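Long-range contacts in CocE/NonD family hydrolase (PDB 3III), which is a CocE/NonD family hydrolase that probably cleaves ester or amide bonds with an alpha/beta-hydrolase catalytic domain: residues N17-G22 with M40-T45; L186-P191 with K313-F318; H295-W300 with I334-D339. All coordinates share one frame; numbering follows the deposited sequence.

Interaction 1: N17-G22 with M40-T45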
loop_
_atom_site.group_PDB
_atom_site.type_symbol
_atom_site.label_atom_id
_atom_site.label_comp_id
_atom_site.label_asym_id
_atom_site.label_seq_id
_atom_site.Cartn_x
_atom_site.Cartn_y
_atom_site.Cartn_z
ATOM N N ASN A 17 23.756 -18.084 5.926
ATOM C CA ASN A 17 23.249 -19.371 6.345
ATOM C C ASN A 17 24.193 -20.093 7.329
ATOM O O ASN A 17 23.835 -21.120 7.884
ATOM C CB ASN A 17 22.920 -20.247 5.103
ATOM C CG ASN A 17 21.735 -19.692 4.273
ATOM O OD1 ASN A 17 20.878 -18.983 4.800
ATOM N ND2 ASN A 17 21.689 -20.024 2.979
ATOM N N GLU A 18 25.386 -19.560 7.575
ATOM C CA GLU A 18 26.300 -20.220 8.509
ATOM C C GLU A 18 26.365 -19.633 9.944
ATOM O O GLU A 18 26.970 -20.233 10.841
ATOM C CB GLU A 18 27.676 -20.294 7.884
ATOM C CG GLU A 18 27.738 -21.417 6.823
ATOM C CD GLU A 18 28.710 -21.119 5.695
ATOM O OE1 GLU A 18 29.457 -20.116 5.842
ATOM O OE2 GLU A 18 28.720 -21.880 4.676
ATOM N N VAL A 19 25.697 -18.508 10.156
ATOM C CA VAL A 19 25.658 -17.849 11.452
ATOM C C VAL A 19 24.841 -18.696 12.462
ATOM O O VAL A 19 23.784 -19.241 12.148
ATOM C CB VAL A 19 25.080 -16.443 11.293
ATOM C CG1 VAL A 19 25.007 -15.730 12.605
ATOM C CG2 VAL A 19 25.955 -15.629 10.318
ATOM N N LYS A 20 25.321 -18.785 13.687
ATOM C CA LYS A 20 24.652 -19.598 14.697
ATOM C C LYS A 20 24.086 -18.693 15.781
ATOM O O LYS A 20 24.395 -17.512 15.819
ATOM C CB LYS A 20 25.634 -20.644 15.236
ATOM C CG LYS A 20 26.041 -21.744 14.169
ATOM C CD LYS A 20 24.827 -22.626 13.708
ATOM C CE LYS A 20 25.063 -23.395 12.357
ATOM N NZ LYS A 20 23.998 -24.447 11.993
ATOM N N ALA A 21 23.251 -19.256 16.653
ATOM C CA ALA A 21 22.604 -18.496 17.726
ATOM C C ALA A 21 23.651 -17.851 18.598
ATOM O O ALA A 21 24.725 -18.387 18.765
ATOM C CB ALA A 21 21.705 -19.362 18.543
ATOM N N GLY A 22 23.327 -16.679 19.134
ATOM C CA GLY A 22 24.232 -15.984 20.037
ATOM C C GLY A 22 24.877 -14.780 19.393
ATOM O O GLY A 22 24.429 -14.274 18.351
HETATM N N MSE A 40 26.323 -9.335 15.007
HETATM C CA MSE A 40 24.967 -9.835 14.901
HETATM C C MSE A 40 24.693 -10.820 16.055
HETATM O O MSE A 40 25.401 -11.857 16.217
HETATM C CB MSE A 40 24.756 -10.517 13.548
HETATM C CG MSE A 40 23.320 -11.022 13.362
HETATM SE SE MSE A 40 23.252 -12.390 11.960
HETATM C CE MSE A 40 21.286 -12.626 11.902
ATOM N N GLU A 41 23.702 -10.486 16.866
ATOM C CA GLU A 41 23.183 -11.392 17.883
ATOM C C GLU A 41 22.011 -12.074 17.244
ATOM O O GLU A 41 21.058 -11.425 16.793
ATOM C CB GLU A 41 22.739 -10.637 19.159
ATOM C CG GLU A 41 23.813 -9.770 19.734
ATOM C CD GLU A 41 23.505 -9.198 21.146
ATOM O OE1 GLU A 41 22.647 -9.756 21.882
ATOM O OE2 GLU A 41 24.175 -8.202 21.495
ATOM N N LYS A 42 22.121 -13.381 17.093
ATOM C CA LYS A 42 21.101 -14.143 16.436
ATOM C C LYS A 42 20.274 -14.940 17.447
ATOM O O LYS A 42 20.825 -15.608 18.360
ATOM C CB LYS A 42 21.739 -15.079 15.422
ATOM C CG LYS A 42 20.751 -15.885 14.643
ATOM C CD LYS A 42 21.404 -16.724 13.575
ATOM C CE LYS A 42 20.325 -17.586 12.938
ATOM N NZ LYS A 42 20.861 -18.345 11.816
ATOM N N ASP A 43 18.963 -14.920 17.234
ATOM C CA ASP A 43 18.025 -15.660 18.078
ATOM C C ASP A 43 17.919 -15.207 19.516
ATOM O O ASP A 43 17.573 -16.020 20.351
ATOM C CB ASP A 43 18.302 -17.168 18.096
ATOM C CG ASP A 43 17.925 -17.853 16.798
ATOM O OD1 ASP A 43 17.074 -17.322 16.024
ATOM O OD2 ASP A 43 18.456 -18.967 16.567
ATOM N N GLY A 44 18.156 -13.943 19.805
ATOM C CA GLY A 44 17.712 -13.374 21.081
ATOM C C GLY A 44 16.203 -13.453 21.236
ATOM O O GLY A 44 15.491 -13.578 20.246
ATOM N N THR A 45 15.720 -13.445 22.479
ATOM C CA THR A 45 14.280 -13.534 22.732
ATOM C C THR A 45 13.822 -12.360 23.552
ATOM O O THR A 45 14.584 -11.811 24.306
ATOM C CB THR A 45 13.882 -14.820 23.478
ATOM O OG1 THR A 45 14.553 -14.843 24.735
ATOM C CG2 THR A 45 14.253 -16.037 22.684
#
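Lys-42 meets flat carbonyl groups of Val-19 and Gly-22, and the contact has no aromatic ring. Lys-42 NZ stands above the carbonyl plane of Val-19, 43° out of it, and donates a hydrogen bond of 3.1 Å to Val-19 O. Gly-22 N approaches the Lys-42 carbonyl in its plane, on a lone pair, with Gly-22 N 2.8 Å from Lys-42 O. The return bond runs from Lys-42 N to Gly-22 O, also 2.8 Å. Together the two make an antiparallel hydrogen-bonded pair. It lies at the start of strand 22-30, where it joins strand 36-47.

The Lys-42 chain is fully extended, with CG anti to its own backbone N (chi1 -178°). It runs by the backbone of 19-21: Lys-42 CB lies 3.6 Å from Lys-20 O, and Lys-42 CD is 3.9 Å from Val-19 CG1. The same methyl, Val-19 CG1, touches Met-40 SE (selenomethionine) at 3.8 Å. Ala-21 CB rests near Asp-43 OD2, also at 3.8 Å. Glu-41 CA adds a CA-H...O contact of 3.2 Å to Gly-22 O.

Neighbours complete the polar network. Asn-24 ND2 bonds both Lys-20 O and Met-40 O. Asp-43 pairs with Lys-78 and Lys-130, and Glu-41 pairs with Arg-60.

The lysine therefore joins the loop to the strand by its backbone, its methylenes and its amine. Its amine donates to a neutral carbonyl, and the partial negative charge of Val-19 O should favour the ammonium form.

Interaction 2: L186-P191 with K313-F318; sequences LKAMIP and KSFFDF
Ala-188 and Phe-316 mark the closest backbone approach between strand 186-191 and helix 313-318, which run antiparallel at 171° with their axes 8.9 Å apart. Two phenylalanine rings of the helix fill this gap against two aliphatic side chains of the strand.

Ile-190 and Phe-316 meet tip to tip. Ile-190 CD1 lies over one face of the Phe-316 ring, 3.7 Å from its centroid and somewhat toward the rim. This is a CH-pi contact. The nearest ring atom is Phe-316 CZ, 3.5 Å from Ile-190 CD1. Ile-190 CG1 is anti to the carbonyl carbon (chi1 -53°), and from there it touches both rings. It is 3.7 Å from Phe-315 CE2.

Phe-315 and Ile-190 pass side by side, pointing opposite ways. With CG anti to the backbone N (chi1 173°), the Phe-315 ring lies against the strand backbone, Phe-315 CE2 3.4 Å from Met-189 O. Ala-188 CB is shared between the two rings: 3.8 Å from Phe-315 CE2 and 3.7 Å from Phe-316 CE1. All the touching residues are buried, and side chain meets side chain through hydrocarbon and ring atoms alone. The sheet's own backbone bonds tie Met-189 to Pro-261 and Leu-263.

Such a helix laid antiparallel on parallel strands is the usual layering of an alpha/beta-hydrolase fold. Helix 306-319 rests on the sheet here, Phe-316 also touching Asn-166 of strand 162-168 and Phe-315 touching Leu-263 of strand 262-267. Trp-327 meets Phe-315 edge-to-face. Met-189 points away from this helix and packs on Gln-175 and Ala-179 of helix 170-179, which covers the other face of the strand.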
loop_
_atom_site.group_PDB
_atom_site.type_symbol
_atom_site.label_atom_id
_atom_site.label_comp_id
_atom_site.label_asym_id
_atom_site.label_seq_id
_atom_site.Cartn_x
_atom_site.Cartn_y
_atom_site.Cartn_z
ATOM N N LEU A 186 8.884 4.900 20.883
ATOM C CA LEU A 186 8.771 4.991 19.438
ATOM C C LEU A 186 8.826 6.494 19.126
ATOM O O LEU A 186 7.865 7.241 19.400
ATOM C CB LEU A 186 7.448 4.388 18.921
ATOM C CG LEU A 186 7.257 4.463 17.394
ATOM C CD1 LEU A 186 8.332 3.632 16.669
ATOM C CD2 LEU A 186 5.798 4.108 16.985
ATOM N N LYS A 187 9.950 6.941 18.578
ATOM C CA LYS A 187 10.214 8.359 18.337
ATOM C C LYS A 187 10.033 8.781 16.871
ATOM O O LYS A 187 10.036 9.978 16.585
ATOM C CB LYS A 187 11.643 8.735 18.769
ATOM C CG LYS A 187 11.955 8.453 20.249
ATOM C CD LYS A 187 11.023 9.205 21.185
ATOM C CE LYS A 187 11.370 8.994 22.684
ATOM N NZ LYS A 187 12.487 9.943 23.034
ATOM N N ALA A 188 9.866 7.819 15.954
ATOM C CA ALA A 188 9.713 8.105 14.512
ATOM C C ALA A 188 9.263 6.830 13.794
ATOM O O ALA A 188 9.570 5.715 14.265
ATOM C CB ALA A 188 11.046 8.609 13.925
HETATM N N MSE A 189 8.598 6.973 12.651
HETATM C CA MSE A 189 8.126 5.820 11.895
HETATM C C MSE A 189 8.162 6.100 10.408
HETATM O O MSE A 189 7.885 7.241 9.964
HETATM C CB MSE A 189 6.688 5.449 12.304
HETATM C CG MSE A 189 5.727 6.581 12.116
HETATM SE SE MSE A 189 3.927 6.230 12.894
HETATM C CE MSE A 189 3.471 4.643 11.702
ATOM N N ILE A 190 8.499 5.058 9.645
ATOM C CA ILE A 190 8.578 5.117 8.190
ATOM C C ILE A 190 7.752 3.924 7.627
ATOM O O ILE A 190 8.313 2.857 7.277
ATOM C CB ILE A 190 10.018 5.069 7.682
ATOM C CG1 ILE A 190 10.889 6.145 8.362
ATOM C CG2 ILE A 190 10.074 5.255 6.142
ATOM C CD1 ILE A 190 12.356 6.054 7.950
ATOM N N PRO A 191 6.409 4.074 7.615
ATOM C CA PRO A 191 5.587 3.050 6.978
ATOM C C PRO A 191 5.690 3.234 5.463
ATOM O O PRO A 191 5.027 4.110 4.870
ATOM C CB PRO A 191 4.188 3.363 7.487
ATOM C CG PRO A 191 4.233 4.847 7.793
ATOM C CD PRO A 191 5.580 5.064 8.353
ATOM N N LYS A 313 17.256 8.281 6.150
ATOM C CA LYS A 313 18.325 8.524 7.100
ATOM C C LYS A 313 18.276 9.981 7.600
ATOM O O LYS A 313 18.515 10.235 8.763
ATOM C CB LYS A 313 19.712 8.186 6.474
ATOM C CG LYS A 313 20.944 8.464 7.417
ATOM C CD LYS A 313 22.280 7.987 6.728
ATOM C CE LYS A 313 23.213 9.138 6.485
ATOM N NZ LYS A 313 23.525 9.985 7.776
ATOM N N SER A 314 17.946 10.928 6.726
ATOM C CA SER A 314 17.876 12.301 7.144
ATOM C C SER A 314 16.752 12.482 8.215
ATOM O O SER A 314 16.952 13.154 9.229
ATOM C CB SER A 314 17.686 13.245 5.948
ATOM O OG SER A 314 17.473 14.578 6.469
ATOM N N PHE A 315 15.627 11.818 7.996
ATOM C CA PHE A 315 14.474 11.835 8.918
ATOM C C PHE A 315 14.863 11.201 10.249
ATOM O O PHE A 315 14.645 11.790 11.312
ATOM C CB PHE A 315 13.328 11.089 8.249
ATOM C CG PHE A 315 12.104 10.863 9.093
ATOM C CD1 PHE A 315 11.254 11.914 9.446
ATOM C CD2 PHE A 315 11.763 9.572 9.475
ATOM C CE1 PHE A 315 10.094 11.666 10.181
ATOM C CE2 PHE A 315 10.607 9.312 10.206
ATOM C CZ PHE A 315 9.757 10.384 10.562
ATOM N N PHE A 316 15.510 10.051 10.185
ATOM C CA PHE A 316 15.924 9.367 11.416
ATOM C C PHE A 316 17.084 10.075 12.135
ATOM O O PHE A 316 17.147 10.010 13.339
ATOM C CB PHE A 316 16.283 7.903 11.161
ATOM C CG PHE A 316 15.105 6.928 11.181
ATOM C CD1 PHE A 316 13.817 7.303 11.494
ATOM C CD2 PHE A 316 15.332 5.582 10.841
ATOM C CE1 PHE A 316 12.758 6.359 11.495
ATOM C CE2 PHE A 316 14.337 4.640 10.912
ATOM C CZ PHE A 316 13.018 5.035 11.218
ATOM N N ASP A 317 17.997 10.719 11.407
ATOM C CA ASP A 317 19.061 11.463 12.058
ATOM C C ASP A 317 18.424 12.605 12.853
ATOM O O ASP A 317 18.868 12.932 13.987
ATOM C CB ASP A 317 20.037 12.084 11.050
ATOM C CG ASP A 317 20.976 11.086 10.392
ATOM O OD1 ASP A 317 21.113 9.918 10.842
ATOM O OD2 ASP A 317 21.609 11.542 9.430
ATOM N N PHE A 318 17.362 13.208 12.297
ATOM C CA PHE A 318 16.666 14.272 13.068
ATOM C C PHE A 318 15.968 13.698 14.298
ATOM O O PHE A 318 16.109 14.241 15.385
ATOM C CB PHE A 318 15.670 15.010 12.182
ATOM C CG PHE A 318 15.103 16.250 12.793
ATOM C CD1 PHE A 318 15.725 17.464 12.609
ATOM C CD2 PHE A 318 13.931 16.204 13.537
ATOM C CE1 PHE A 318 15.208 18.671 13.201
ATOM C CE2 PHE A 318 13.389 17.401 14.094
ATOM C CZ PHE A 318 14.035 18.615 13.908
#

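Interaction 3: H295-W300 with I334-D339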
loop_
_atom_site.group_PDB
_atom_site.type_symbol
_atom_site.label_atom_id
_atom_site.label_comp_id
_atom_site.label_asym_id
_atom_site.label_seq_id
_atom_site.Cartn_x
_atom_site.Cartn_y
_atom_site.Cartn_z
ATOM N N HIS A 295 5.394 8.230 -5.263
ATOM C CA HIS A 295 5.981 7.964 -6.579
ATOM C C HIS A 295 5.119 7.020 -7.394
ATOM O O HIS A 295 4.266 6.296 -6.831
ATOM C CB HIS A 295 7.379 7.386 -6.402
ATOM C CG HIS A 295 7.407 6.025 -5.791
ATOM N ND1 HIS A 295 7.142 4.891 -6.532
ATOM C CD2 HIS A 295 7.652 5.606 -4.534
ATOM C CE1 HIS A 295 7.233 3.832 -5.744
ATOM N NE2 HIS A 295 7.522 4.238 -4.522
ATOM N N GLY A 296 5.363 7.018 -8.707
ATOM C CA GLY A 296 4.697 6.128 -9.646
ATOM C C GLY A 296 5.651 5.068 -10.243
ATOM O O GLY A 296 5.514 4.669 -11.405
ATOM N N ARG A 297 6.530 4.558 -9.404
ATOM C CA ARG A 297 7.547 3.568 -9.770
ATOM C C ARG A 297 7.322 2.266 -8.978
ATOM O O ARG A 297 6.239 2.044 -8.436
ATOM C CB ARG A 297 8.928 4.169 -9.481
ATOM C CG ARG A 297 9.134 5.657 -10.003
ATOM C CD ARG A 297 9.037 5.686 -11.471
ATOM N NE ARG A 297 8.985 7.062 -11.986
ATOM C CZ ARG A 297 10.004 7.761 -12.465
ATOM N NH1 ARG A 297 11.238 7.269 -12.464
ATOM N NH2 ARG A 297 9.768 9.010 -12.902
ATOM N N LYS A 298 8.328 1.388 -8.942
ATOM C CA LYS A 298 8.174 0.078 -8.341
ATOM C C LYS A 298 8.463 0.107 -6.812
ATOM O O LYS A 298 9.246 0.923 -6.325
ATOM C CB LYS A 298 9.077 -0.926 -9.102
ATOM C CG LYS A 298 8.603 -1.318 -10.467
ATOM C CD LYS A 298 9.738 -1.914 -11.341
ATOM C CE LYS A 298 9.343 -2.143 -12.772
ATOM N NZ LYS A 298 8.194 -3.084 -13.056
ATOM N N GLU A 299 7.849 -0.802 -6.083
ATOM C CA GLU A 299 7.746 -0.754 -4.608
ATOM C C GLU A 299 9.050 -0.922 -3.841
ATOM O O GLU A 299 9.538 0.049 -3.219
ATOM C CB GLU A 299 6.695 -1.773 -4.147
ATOM C CG GLU A 299 6.469 -1.985 -2.648
ATOM C CD GLU A 299 5.463 -3.096 -2.381
ATOM O OE1 GLU A 299 4.823 -3.546 -3.359
ATOM O OE2 GLU A 299 5.294 -3.573 -1.242
ATOM N N TRP A 300 9.601 -2.130 -3.867
ATOM C CA TRP A 300 10.852 -2.417 -3.154
ATOM C C TRP A 300 12.020 -1.705 -3.848
ATOM O O TRP A 300 12.958 -1.253 -3.189
ATOM C CB TRP A 300 11.127 -3.925 -3.040
ATOM C CG TRP A 300 10.116 -4.643 -2.192
ATOM C CD1 TRP A 300 10.065 -4.687 -0.818
ATOM C CD2 TRP A 300 8.988 -5.387 -2.653
ATOM N NE1 TRP A 300 8.979 -5.416 -0.407
ATOM C CE2 TRP A 300 8.286 -5.835 -1.508
ATOM C CE3 TRP A 300 8.493 -5.705 -3.928
ATOM C CZ2 TRP A 300 7.150 -6.626 -1.586
ATOM C CZ3 TRP A 300 7.355 -6.465 -4.023
ATOM C CH2 TRP A 300 6.669 -6.908 -2.851
ATOM N N ILE A 334 5.677 15.358 -1.250
ATOM C CA ILE A 334 6.433 15.341 -2.470
ATOM C C ILE A 334 5.742 14.237 -3.300
ATOM O O ILE A 334 5.561 13.115 -2.819
ATOM C CB ILE A 334 7.861 15.020 -2.170
ATOM C CG1 ILE A 334 8.596 16.189 -1.435
ATOM C CG2 ILE A 334 8.600 14.576 -3.455
ATOM C CD1 ILE A 334 10.049 15.849 -1.037
ATOM N N TYR A 335 5.386 14.556 -4.543
ATOM C CA TYR A 335 4.661 13.603 -5.379
ATOM C C TYR A 335 5.087 13.614 -6.819
ATOM O O TYR A 335 5.426 14.670 -7.364
ATOM C CB TYR A 335 3.136 13.874 -5.285
ATOM C CG TYR A 335 2.726 15.236 -5.758
ATOM C CD1 TYR A 335 2.260 15.446 -7.055
ATOM C CD2 TYR A 335 2.830 16.336 -4.925
ATOM C CE1 TYR A 335 1.914 16.677 -7.507
ATOM C CE2 TYR A 335 2.501 17.607 -5.390
ATOM C CZ TYR A 335 2.006 17.766 -6.678
ATOM O OH TYR A 335 1.685 19.034 -7.144
ATOM N N GLU A 336 5.026 12.448 -7.465
ATOM C CA GLU A 336 5.252 12.344 -8.924
ATOM C C GLU A 336 3.993 12.658 -9.708
ATOM O O GLU A 336 2.928 12.108 -9.429
ATOM C CB GLU A 336 5.765 10.931 -9.335
ATOM C CG GLU A 336 6.085 10.870 -10.795
ATOM C CD GLU A 336 6.710 9.589 -11.260
ATOM O OE1 GLU A 336 6.825 8.618 -10.471
ATOM O OE2 GLU A 336 7.065 9.597 -12.448
ATOM N N VAL A 337 4.117 13.519 -10.710
ATOM C CA VAL A 337 3.096 13.646 -11.742
ATOM C C VAL A 337 3.531 12.745 -12.917
ATOM O O VAL A 337 4.488 13.043 -13.633
ATOM C CB VAL A 337 2.957 15.073 -12.216
ATOM C CG1 VAL A 337 1.793 15.169 -13.258
ATOM C CG2 VAL A 337 2.612 15.996 -11.003
ATOM N N ARG A 338 2.863 11.614 -13.100
ATOM C CA ARG A 338 3.315 10.620 -14.082
ATOM C C ARG A 338 2.925 11.135 -15.474
ATOM O O ARG A 338 1.808 11.557 -15.659
ATOM C CB ARG A 338 2.624 9.292 -13.864
ATOM C CG ARG A 338 2.906 8.668 -12.538
ATOM C CD ARG A 338 2.079 7.415 -12.292
ATOM N NE ARG A 338 0.667 7.760 -12.356
ATOM C CZ ARG A 338 -0.339 6.885 -12.313
ATOM N NH1 ARG A 338 -0.128 5.576 -12.112
ATOM N NH2 ARG A 338 -1.589 7.339 -12.403
ATOM N N ASP A 339 3.810 11.020 -16.451
ATOM C CA ASP A 339 3.476 11.310 -17.843
ATOM C C ASP A 339 3.408 9.999 -18.688
ATOM O O ASP A 339 2.392 9.751 -19.382
ATOM C CB ASP A 339 4.525 12.227 -18.450
ATOM C CG ASP A 339 4.236 12.513 -19.943
ATOM O OD1 ASP A 339 3.052 12.428 -20.367
ATOM O OD2 ASP A 339 5.189 12.789 -20.662
HETATM O O HOH W 1 2.242 4.043 -11.444
#
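Glu-336 reaches Arg-297 with an extended chain, its CG anti to the backbone N (chi1 -176°). Arg-297 bends at chi2 (-63°), which turns its CD back, and the two side chains cross at about a right angle. Arg-297 grips the carboxylate side-on with two nitrogens. Arg-297 NH2 donates to Glu-336 OE2 at 2.8 Å, with OE2 in the guanidinium plane. Arg-297 NE donates to Glu-336 OE1 at 3.1 Å. The two planes are not coplanar but 59° apart.

Glu-336 OE1 takes a second bond, from Gly-296 N at 2.8 Å on its anti side. Arg-297 N is held by His-295 ND1 at 3.0 Å, in the ring plane. Arg-338 CD packs on Gly-296 CA at 3.9 Å. A water accepts from Arg-338 NH1 and is weakly bonded to Gly-296 O.

The salt bridge ties the loop after strand 290-295 to strand 333-338, its parallel neighbour in the large sheet. Trp-268 and Ser-267 bond Glu-336 O and His-295 O, Phe-346 of strand 343-349 touches Glu-336, and Arg-338 reaches Thr-501 and Val-452.

How the interactions relate
All three contacts reach the same large mixed sheet at different places. Interaction 1 is partly buried and lies at its outer strand 22-30, far from the centre of the chain. Interactions 2 and 3 are buried. Interaction 2 lies on a central parallel strand, interaction 3 where strand 290-295 gives way to its parallel neighbour 333-338, near the sheet's other end. Their chemistry follows. Backbone pairing and a lysine on a carbonyl serve the edge, hydrocarbon and rings fill the helix-sheet layer, and an ion pair on a buried glutamate holds a loop. Interactions 2 and 3 interlock along the chain, their segments alternating, and helix 306-319 is followed by strand 333-338. Their centres are about 21 Å apart.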